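PDB 4HWV: pectate lyase/Amb allergen, which probably cleaves the polygalacturonate backbone of pectate by calcium-dependent beta-elimination. Local coordinates for residues Q55-N60 / T167-I172; W238-T243 / G481-P486; N381-L386 / A468-R473. One frame throughout, in Å; residues are numbered along the deposited sequence.

Interaction 1. Residues Q55-N60 / T167-I172; sequences QALYGN and TSLLGI
Thr167, at the start of its strand, turns its CB toward the end of helix 50-57, and its methyl CG2 comes within 3.9 Å of Leu57 CD2. The two side chains cross at about a right angle and touch through one methyl each. The threonine's rotation sorts its branches: OG1 lies anti to the carbonyl carbon (chi1 -60°), which brings CG2 to the leucine and leaves the hydroxyl to polar partners, Pro164 O first among them, with Asp165 O and Lys79 NZ also bonded to it. A buried hydroxyl is thereby satisfied beside an apolar contact. Two residues on, Leu169 reaches the same methyl more loosely, its CD2 standing 4.4 Å from Leu57 CD2. Leu57 CD2 is thus shared by Thr167 and Leu169, and Ile81 of strand 79-83 packs against both leucines. In the right-handed parallel beta-helix of this lyase family a helix closes the N-terminal end of the coil; helix 50-57 fits that role, with Leu57 dipping from its last turn into the apolar interior. Just past Leu57 the helix stops in a Schellman motif: Asn60 N bonds to Gln55 O at 2.8 Å, Gly59 N reaches Ala56 O weakly at 3.3 Å, and Gly59 supplies the positive phi. Further along the second segment, Leu170 and Ile172 pack on strands 79-83 and 44-47.

Interaction 2. Residues W238-T243 / G481-P486; sequences WIDHNT and GKLEGP
Leu483 lies over one face of the His241 ring, and this is where the contact is tight. Its CG sits 3.8 Å from the centroid of the His241 ring, 17° off the normal, a CH-pi contact. The two methyls spread to different parts of the histidine: Leu483 CD1 settles at 3.6 Å on His241 CB, while Leu483 CD2 reaches His241 CE1 at 3.8 Å. The ring is kept from turning by Asp240, whose OD2 accepts from His241 ND1 at 2.7 Å with an N-H...O angle of 162°. That oxygen lies practically in the imidazole plane, although the proton arrives from above the carboxylate plane. OD2 also forms a salt bridge with Arg198, which probably balances the carboxylate's charge, and OD1 takes Ser293 and Asn294, so this buried group is well satisfied.

Lys482 makes the loose side. Its CB stands 4.2 Å from His241 CD2, approaching obliquely, and a bend at chi2 (-68°) carries the exposed chain away to Ala476 O.

His241 has positive phi and opens the short turn from strand 237-240 to strand 243-245, the kind called T2 in pectate lyases. The tail after helix 470-477 crosses that turn: Gly481 N bonds to Asn199 OD1 one coil back, and Leu483 rests on Arg198 of strand 192-198 and on Ile3 of the N-terminal loop.

Interaction 3. Residues N381-L386 / A468-R473; sequences NNVVSL and ADLAAR
Leu470, the first residue of helix 470-477, lays its side chain alongside Val383, the two sliding past each other in opposite directions. Leu470 CD2 meets Val383 CG2 at 4.0 Å, and Leu470 CB comes nearly as close to the same methyl, at 4.1 Å. The leucine's CG lies anti to the backbone N (chi1 -174°), and from there the CD2 branch reaches over to Asn381. There Leu470 CD2 comes within 3.5 Å of the backbone oxygen of Asn381. That is packing and no polar bond; the carbonyl already receives a hydrogen bond from Asn350 ND2 of strand 345-356, one coil earlier.

Val383 splits its two methyls between neighbouring helix residues. CG2 serves Leu470, while CG1, anti to the backbone N (chi1 174°), points to Ala471 CB at a loose 4.5 Å. Ala471 is small enough to let the helix come close, with 6.8 Å between Val383 CA and Ala471 CA. Tyr352 of strand 345-356 touches both Val383 and Ala471, adding a residue of the adjacent coil to the packing.

The contact holds no hydrogen bond of its own; polar groups at its margin tie the helix approach to the turn instead. Asn381 ND2 bonds to Glu465 O, just ahead of the helix, while Asn382, turned away from the helix, uses its side-chain OD1 for Asn351 N and its ND2 for Leu348 O.

Asn381 has positive phi and Asn382 an extended backbone, the pattern of the asparagine-bearing T2 turns of a right-handed parallel beta-helix. Helix 470-477 belongs to the C-terminal part of the chain, which, as in related pectate lyases, packs across the outside of the coil.

How the interactions relate
From the N terminus, residues 55-60 meet 167-172 first: interaction 1 closes a loop of 106 residues and sets an end helix on an early strand of the parallel beta-helix. The chain then coils on to residues 238-243, which interaction 2 joins to the tail at 481-486, 237 residues later. Interaction 3, between 381-386 and 468-473, falls wholly within that span, and no loops cross. Interactions 2 and 3 both bring the C-terminal part back against the coils, their nearest atoms about 8 Å apart. Interactions 1 and 2 touch directly, Glu484 OE1 packing 3.5 Å from Ile172 CA, so the tail reaches from late coils to early ones.

Interaction 1. Residues Q55-N60 / T167-I172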
loop_
_atom_site.group_PDB
_atom_site.type_symbol
_atom_site.label_atom_id
_atom_site.label_comp_id
_atom_site.label_asym_id
_atom_site.label_seq_id
_atom_site.Cartn_x
_atom_site.Cartn_y
_atom_site.Cartn_z
ATOM N N GLN A 55 18.001 -8.455 20.675
ATOM C CA GLN A 55 19.121 -9.100 21.350
ATOM C C GLN A 55 20.466 -8.628 20.783
ATOM O O GLN A 55 21.440 -8.462 21.521
ATOM C CB GLN A 55 19.035 -10.630 21.291
ATOM C CG GLN A 55 17.884 -11.237 22.093
ATOM C CD GLN A 55 17.891 -10.901 23.583
ATOM O OE1 GLN A 55 18.849 -10.338 24.128
ATOM N NE2 GLN A 55 16.792 -11.241 24.248
ATOM N N ALA A 56 20.541 -8.406 19.478
ATOM C CA ALA A 56 21.784 -7.910 18.891
ATOM C C ALA A 56 22.113 -6.515 19.432
ATOM O O ALA A 56 23.252 -6.219 19.827
ATOM C CB ALA A 56 21.696 -7.915 17.372
ATOM N N LEU A 57 21.103 -5.656 19.485
ATOM C CA LEU A 57 21.308 -4.296 19.988
ATOM C C LEU A 57 21.682 -4.276 21.468
ATOM O O LEU A 57 22.372 -3.358 21.930
ATOM C CB LEU A 57 20.041 -3.461 19.759
ATOM C CG LEU A 57 19.697 -3.175 18.294
ATOM C CD1 LEU A 57 18.285 -2.653 18.176
ATOM C CD2 LEU A 57 20.667 -2.188 17.654
ATOM N N TYR A 58 21.214 -5.286 22.201
ATOM C CA TYR A 58 21.399 -5.355 23.649
ATOM C C TYR A 58 22.492 -6.356 24.050
ATOM O O TYR A 58 22.665 -6.661 25.228
ATOM C CB TYR A 58 20.070 -5.719 24.337
ATOM C CG TYR A 58 19.092 -4.562 24.466
ATOM C CD1 TYR A 58 18.528 -3.962 23.339
ATOM C CD2 TYR A 58 18.727 -4.073 25.718
ATOM C CE1 TYR A 58 17.644 -2.903 23.453
ATOM C CE2 TYR A 58 17.822 -3.020 25.843
ATOM C CZ TYR A 58 17.291 -2.436 24.700
ATOM O OH TYR A 58 16.402 -1.391 24.777
ATOM N N GLY A 59 23.249 -6.866 23.081
ATOM C CA GLY A 59 24.309 -7.815 23.392
ATOM C C GLY A 59 23.816 -9.000 24.197
ATOM O O GLY A 59 24.475 -9.460 25.138
ATOM N N ASN A 60 22.629 -9.475 23.835
ATOM C CA ASN A 60 22.019 -10.647 24.449
ATOM C C ASN A 60 21.671 -10.459 25.925
ATOM O O ASN A 60 21.515 -11.433 26.656
ATOM C CB ASN A 60 22.885 -11.900 24.213
ATOM C CG ASN A 60 22.774 -12.374 22.805
ATOM O OD1 ASN A 60 21.703 -12.790 22.388
ATOM N ND2 ASN A 60 23.866 -12.295 22.046
ATOM N N THR A 167 26.948 1.298 16.322
ATOM C CA THR A 167 26.091 0.295 15.722
ATOM C C THR A 167 25.977 0.499 14.232
ATOM O O THR A 167 25.704 1.616 13.776
ATOM C CB THR A 167 24.676 0.376 16.328
ATOM O OG1 THR A 167 24.763 0.149 17.738
ATOM C CG2 THR A 167 23.740 -0.672 15.709
ATOM N N SER A 168 26.158 -0.584 13.483
ATOM C CA SER A 168 25.779 -0.624 12.075
ATOM C C SER A 168 24.590 -1.544 11.859
ATOM O O SER A 168 24.600 -2.688 12.332
ATOM C CB SER A 168 26.939 -1.118 11.215
ATOM O OG SER A 168 27.990 -0.166 11.245
ATOM N N LEU A 169 23.571 -1.031 11.166
ATOM C CA LEU A 169 22.442 -1.828 10.701
ATOM C C LEU A 169 22.571 -1.884 9.192
ATOM O O LEU A 169 22.481 -0.841 8.522
ATOM C CB LEU A 169 21.106 -1.190 11.084
ATOM C CG LEU A 169 20.861 -1.037 12.582
ATOM C CD1 LEU A 169 19.619 -0.208 12.848
ATOM C CD2 LEU A 169 20.702 -2.376 13.243
ATOM N N LEU A 170 22.793 -3.089 8.653
ATOM C CA LEU A 170 23.148 -3.236 7.244
ATOM C C LEU A 170 22.218 -4.258 6.611
ATOM O O LEU A 170 22.230 -5.425 6.981
ATOM C CB LEU A 170 24.618 -3.685 7.093
ATOM C CG LEU A 170 25.667 -2.744 7.710
ATOM C CD1 LEU A 170 27.053 -3.365 7.603
ATOM C CD2 LEU A 170 25.683 -1.330 7.102
ATOM N N GLY A 171 21.365 -3.816 5.699
ATOM C CA GLY A 171 20.493 -4.763 5.025
ATOM C C GLY A 171 21.265 -5.760 4.174
ATOM O O GLY A 171 22.259 -5.396 3.548
ATOM N N ILE A 172 20.778 -7.004 4.121
ATOM C CA ILE A 172 21.330 -7.996 3.199
ATOM C C ILE A 172 20.574 -7.980 1.870
ATOM O O ILE A 172 19.339 -8.074 1.835
ATOM C CB ILE A 172 21.222 -9.417 3.792
ATOM C CG1 ILE A 172 22.104 -9.522 5.043
ATOM C CG2 ILE A 172 21.574 -10.478 2.752
ATOM C CD1 ILE A 172 21.852 -10.771 5.872
#

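Interaction 2. Residues W238-T243 / G481-P486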
loop_
_atom_site.group_PDB
_atom_site.type_symbol
_atom_site.label_atom_id
_atom_site.label_comp_id
_atom_site.label_asym_id
_atom_site.label_seq_id
_atom_site.Cartn_x
_atom_site.Cartn_y
_atom_site.Cartn_z
ATOM N N TRP A 238 25.113 8.183 10.025
ATOM C CA TRP A 238 25.162 8.116 8.576
ATOM C C TRP A 238 24.062 7.166 8.096
ATOM O O TRP A 238 24.082 5.957 8.401
ATOM C CB TRP A 238 26.538 7.624 8.112
ATOM C CG TRP A 238 26.714 7.640 6.610
ATOM C CD1 TRP A 238 26.248 8.582 5.726
ATOM C CD2 TRP A 238 27.397 6.651 5.822
ATOM N NE1 TRP A 238 26.621 8.248 4.446
ATOM C CE2 TRP A 238 27.329 7.069 4.473
ATOM C CE3 TRP A 238 28.076 5.449 6.128
ATOM C CZ2 TRP A 238 27.880 6.317 3.426
ATOM C CZ3 TRP A 238 28.635 4.717 5.081
ATOM C CH2 TRP A 238 28.516 5.142 3.755
ATOM N N ILE A 239 23.095 7.740 7.382
ATOM C CA ILE A 239 21.946 7.006 6.881
ATOM C C ILE A 239 22.081 7.030 5.370
ATOM O O ILE A 239 21.874 8.070 4.733
ATOM C CB ILE A 239 20.638 7.691 7.345
ATOM C CG1 ILE A 239 20.544 7.608 8.875
ATOM C CG2 ILE A 239 19.423 7.098 6.638
ATOM C CD1 ILE A 239 19.528 8.577 9.476
ATOM N N ASP A 240 22.453 5.881 4.807
ATOM C CA ASP A 240 22.893 5.830 3.419
ATOM C C ASP A 240 22.277 4.665 2.639
ATOM O O ASP A 240 22.257 3.524 3.118
ATOM C CB ASP A 240 24.423 5.679 3.392
ATOM C CG ASP A 240 24.967 5.516 1.982
ATOM O OD1 ASP A 240 25.047 6.517 1.230
ATOM O OD2 ASP A 240 25.310 4.362 1.628
ATOM N N HIS A 241 21.795 4.936 1.426
ATOM C CA HIS A 241 21.320 3.864 0.551
ATOM C C HIS A 241 20.190 3.054 1.182
ATOM O O HIS A 241 20.158 1.818 1.093
ATOM C CB HIS A 241 22.472 2.937 0.118
ATOM C CG HIS A 241 23.249 3.429 -1.064
ATOM N ND1 HIS A 241 24.497 3.997 -0.946
ATOM C CD2 HIS A 241 22.984 3.369 -2.393
ATOM C CE1 HIS A 241 24.965 4.277 -2.154
ATOM N NE2 HIS A 241 24.062 3.915 -3.050
ATOM N N ASN A 242 19.227 3.758 1.784
ATOM C CA ASN A 242 18.014 3.121 2.295
ATOM C C ASN A 242 16.828 3.646 1.511
ATOM O O ASN A 242 16.926 4.653 0.791
ATOM C CB ASN A 242 17.788 3.432 3.782
ATOM C CG ASN A 242 18.976 3.055 4.629
ATOM O OD1 ASN A 242 19.207 1.870 4.895
ATOM N ND2 ASN A 242 19.743 4.061 5.060
ATOM N N THR A 243 15.706 2.950 1.649
ATOM C CA THR A 243 14.444 3.423 1.098
ATOM C C THR A 243 13.479 3.602 2.261
ATOM O O THR A 243 13.494 2.802 3.198
ATOM C CB THR A 243 13.920 2.418 0.063
ATOM O OG1 THR A 243 14.868 2.365 -1.008
ATOM C CG2 THR A 243 12.535 2.815 -0.489
ATOM N N GLY A 481 18.807 -1.850 -2.049
ATOM C CA GLY A 481 18.850 -2.798 -3.151
ATOM C C GLY A 481 19.839 -2.425 -4.246
ATOM O O GLY A 481 19.757 -2.974 -5.340
ATOM N N LYS A 482 20.776 -1.518 -3.950
ATOM C CA LYS A 482 21.742 -1.048 -4.933
ATOM C C LYS A 482 23.178 -1.445 -4.568
ATOM O O LYS A 482 23.964 -1.840 -5.424
ATOM C CB LYS A 482 21.644 0.475 -5.058
ATOM C CG LYS A 482 20.290 0.996 -5.478
ATOM C CD LYS A 482 19.966 0.611 -6.924
ATOM C CE LYS A 482 18.625 1.177 -7.347
ATOM N NZ LYS A 482 18.266 0.764 -8.716
ATOM N N LEU A 483 23.523 -1.353 -3.290
ATOM C CA LEU A 483 24.872 -1.666 -2.817
ATOM C C LEU A 483 25.253 -3.129 -2.938
ATOM O O LEU A 483 26.447 -3.458 -3.061
ATOM C CB LEU A 483 25.026 -1.252 -1.354
ATOM C CG LEU A 483 25.101 0.256 -1.094
ATOM C CD1 LEU A 483 25.071 0.512 0.400
ATOM C CD2 LEU A 483 26.391 0.836 -1.690
ATOM N N GLU A 484 24.255 -4.008 -2.833
ATOM C CA GLU A 484 24.498 -5.446 -2.886
ATOM C C GLU A 484 23.638 -6.104 -3.945
ATOM O O GLU A 484 22.533 -5.634 -4.248
ATOM C CB GLU A 484 24.201 -6.101 -1.526
ATOM C CG GLU A 484 25.136 -5.684 -0.409
ATOM C CD GLU A 484 24.963 -6.510 0.866
ATOM O OE1 GLU A 484 23.986 -7.292 0.982
ATOM O OE2 GLU A 484 25.828 -6.385 1.749
ATOM N N GLY A 485 24.140 -7.210 -4.483
ATOM C CA GLY A 485 23.325 -8.094 -5.292
ATOM C C GLY A 485 22.364 -8.893 -4.431
ATOM O O GLY A 485 22.433 -8.860 -3.200
ATOM N N PRO A 486 21.453 -9.629 -5.074
ATOM C CA PRO A 486 20.476 -10.409 -4.312
ATOM C C PRO A 486 21.145 -11.558 -3.569
ATOM O O PRO A 486 22.191 -12.064 -3.987
ATOM C CB PRO A 486 19.543 -10.956 -5.399
ATOM C CG PRO A 486 20.378 -10.983 -6.615
ATOM C CD PRO A 486 21.278 -9.790 -6.525
#

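Interaction 3. Residues N381-L386 / A468-R473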
loop_
_atom_site.group_PDB
_atom_site.type_symbol
_atom_site.label_atom_id
_atom_site.label_comp_id
_atom_site.label_asym_id
_atom_site.label_seq_id
_atom_site.Cartn_x
_atom_site.Cartn_y
_atom_site.Cartn_z
ATOM N N ASN A 381 22.610 22.837 -6.221
ATOM C CA ASN A 381 22.444 21.890 -7.329
ATOM C C ASN A 381 21.407 20.801 -7.058
ATOM O O ASN A 381 21.635 19.613 -7.308
ATOM C CB ASN A 381 23.792 21.295 -7.766
ATOM C CG ASN A 381 24.732 22.351 -8.334
ATOM O OD1 ASN A 381 24.587 23.554 -8.080
ATOM N ND2 ASN A 381 25.723 21.892 -9.086
ATOM N N ASN A 382 20.261 21.234 -6.552
ATOM C CA ASN A 382 19.109 20.350 -6.401
ATOM C C ASN A 382 18.227 20.492 -7.634
ATOM O O ASN A 382 18.064 21.603 -8.166
ATOM C CB ASN A 382 18.308 20.711 -5.153
ATOM C CG ASN A 382 19.110 20.499 -3.876
ATOM O OD1 ASN A 382 19.286 19.367 -3.435
ATOM N ND2 ASN A 382 19.608 21.586 -3.284
ATOM N N VAL A 383 17.650 19.375 -8.069
ATOM C CA VAL A 383 16.705 19.364 -9.183
ATOM C C VAL A 383 15.313 19.073 -8.672
ATOM O O VAL A 383 15.133 18.165 -7.871
ATOM C CB VAL A 383 17.086 18.302 -10.212
ATOM C CG1 VAL A 383 16.013 18.195 -11.308
ATOM C CG2 VAL A 383 18.442 18.603 -10.797
ATOM N N VAL A 384 14.345 19.851 -9.151
ATOM C CA VAL A 384 12.955 19.677 -8.782
ATOM C C VAL A 384 12.111 19.470 -10.038
ATOM O O VAL A 384 12.129 20.303 -10.953
ATOM C CB VAL A 384 12.421 20.911 -7.986
ATOM C CG1 VAL A 384 10.964 20.701 -7.554
ATOM C CG2 VAL A 384 13.321 21.220 -6.802
ATOM N N SER A 385 11.404 18.346 -10.078
ATOM C CA SER A 385 10.381 18.105 -11.087
ATOM C C SER A 385 9.044 18.150 -10.379
ATOM O O SER A 385 8.726 17.254 -9.600
ATOM C CB SER A 385 10.553 16.725 -11.709
ATOM O OG SER A 385 9.452 16.431 -12.555
ATOM N N LEU A 386 8.278 19.198 -10.635
ATOM C CA LEU A 386 7.049 19.439 -9.899
ATOM C C LEU A 386 5.952 19.716 -10.909
ATOM O O LEU A 386 5.891 20.807 -11.492
ATOM C CB LEU A 386 7.244 20.599 -8.912
ATOM C CG LEU A 386 6.063 20.898 -7.983
ATOM C CD1 LEU A 386 5.579 19.623 -7.306
ATOM C CD2 LEU A 386 6.478 21.914 -6.944
ATOM N N ALA A 468 22.250 18.573 -14.896
ATOM C CA ALA A 468 21.775 18.145 -16.214
ATOM C C ALA A 468 21.212 16.719 -16.260
ATOM O O ALA A 468 20.115 16.484 -16.785
ATOM C CB ALA A 468 22.871 18.325 -17.272
ATOM N N ASP A 469 21.953 15.774 -15.700
ATOM C CA ASP A 469 21.525 14.380 -15.739
ATOM C C ASP A 469 21.206 13.842 -14.354
ATOM O O ASP A 469 21.069 12.640 -14.171
ATOM C CB ASP A 469 22.610 13.503 -16.377
ATOM C CG ASP A 469 22.824 13.818 -17.830
ATOM O OD1 ASP A 469 21.838 14.178 -18.509
ATOM O OD2 ASP A 469 23.974 13.702 -18.295
ATOM N N LEU A 470 21.069 14.735 -13.380
ATOM C CA LEU A 470 20.995 14.309 -11.991
ATOM C C LEU A 470 19.712 13.527 -11.689
ATOM O O LEU A 470 19.747 12.544 -10.955
ATOM C CB LEU A 470 21.140 15.511 -11.062
ATOM C CG LEU A 470 21.231 15.158 -9.577
ATOM C CD1 LEU A 470 22.550 14.425 -9.267
ATOM C CD2 LEU A 470 21.098 16.425 -8.758
ATOM N N ALA A 471 18.579 13.955 -12.237
ATOM C CA ALA A 471 17.328 13.237 -11.988
ATOM C C ALA A 471 17.438 11.777 -12.429
ATOM O O ALA A 471 17.066 10.863 -11.694
ATOM C CB ALA A 471 16.169 13.924 -12.692
ATOM N N ALA A 472 17.958 11.556 -13.633
ATOM C CA ALA A 472 18.113 10.200 -14.151
ATOM C C ALA A 472 19.124 9.407 -13.327
ATOM O O ALA A 472 18.884 8.231 -13.029
ATOM C CB ALA A 472 18.525 10.217 -15.618
ATOM N N ARG A 473 20.245 10.042 -12.957
ATOM C CA ARG A 473 21.280 9.371 -12.167
ATOM C C ARG A 473 20.693 8.893 -10.842
ATOM O O ARG A 473 20.819 7.730 -10.470
ATOM C CB ARG A 473 22.458 10.314 -11.874
ATOM C CG ARG A 473 23.396 10.637 -13.038
ATOM C CD ARG A 473 24.467 11.656 -12.588
ATOM N NE ARG A 473 25.415 12.018 -13.643
ATOM C CZ ARG A 473 26.405 12.896 -13.491
ATOM N NH1 ARG A 473 26.590 13.516 -12.331
#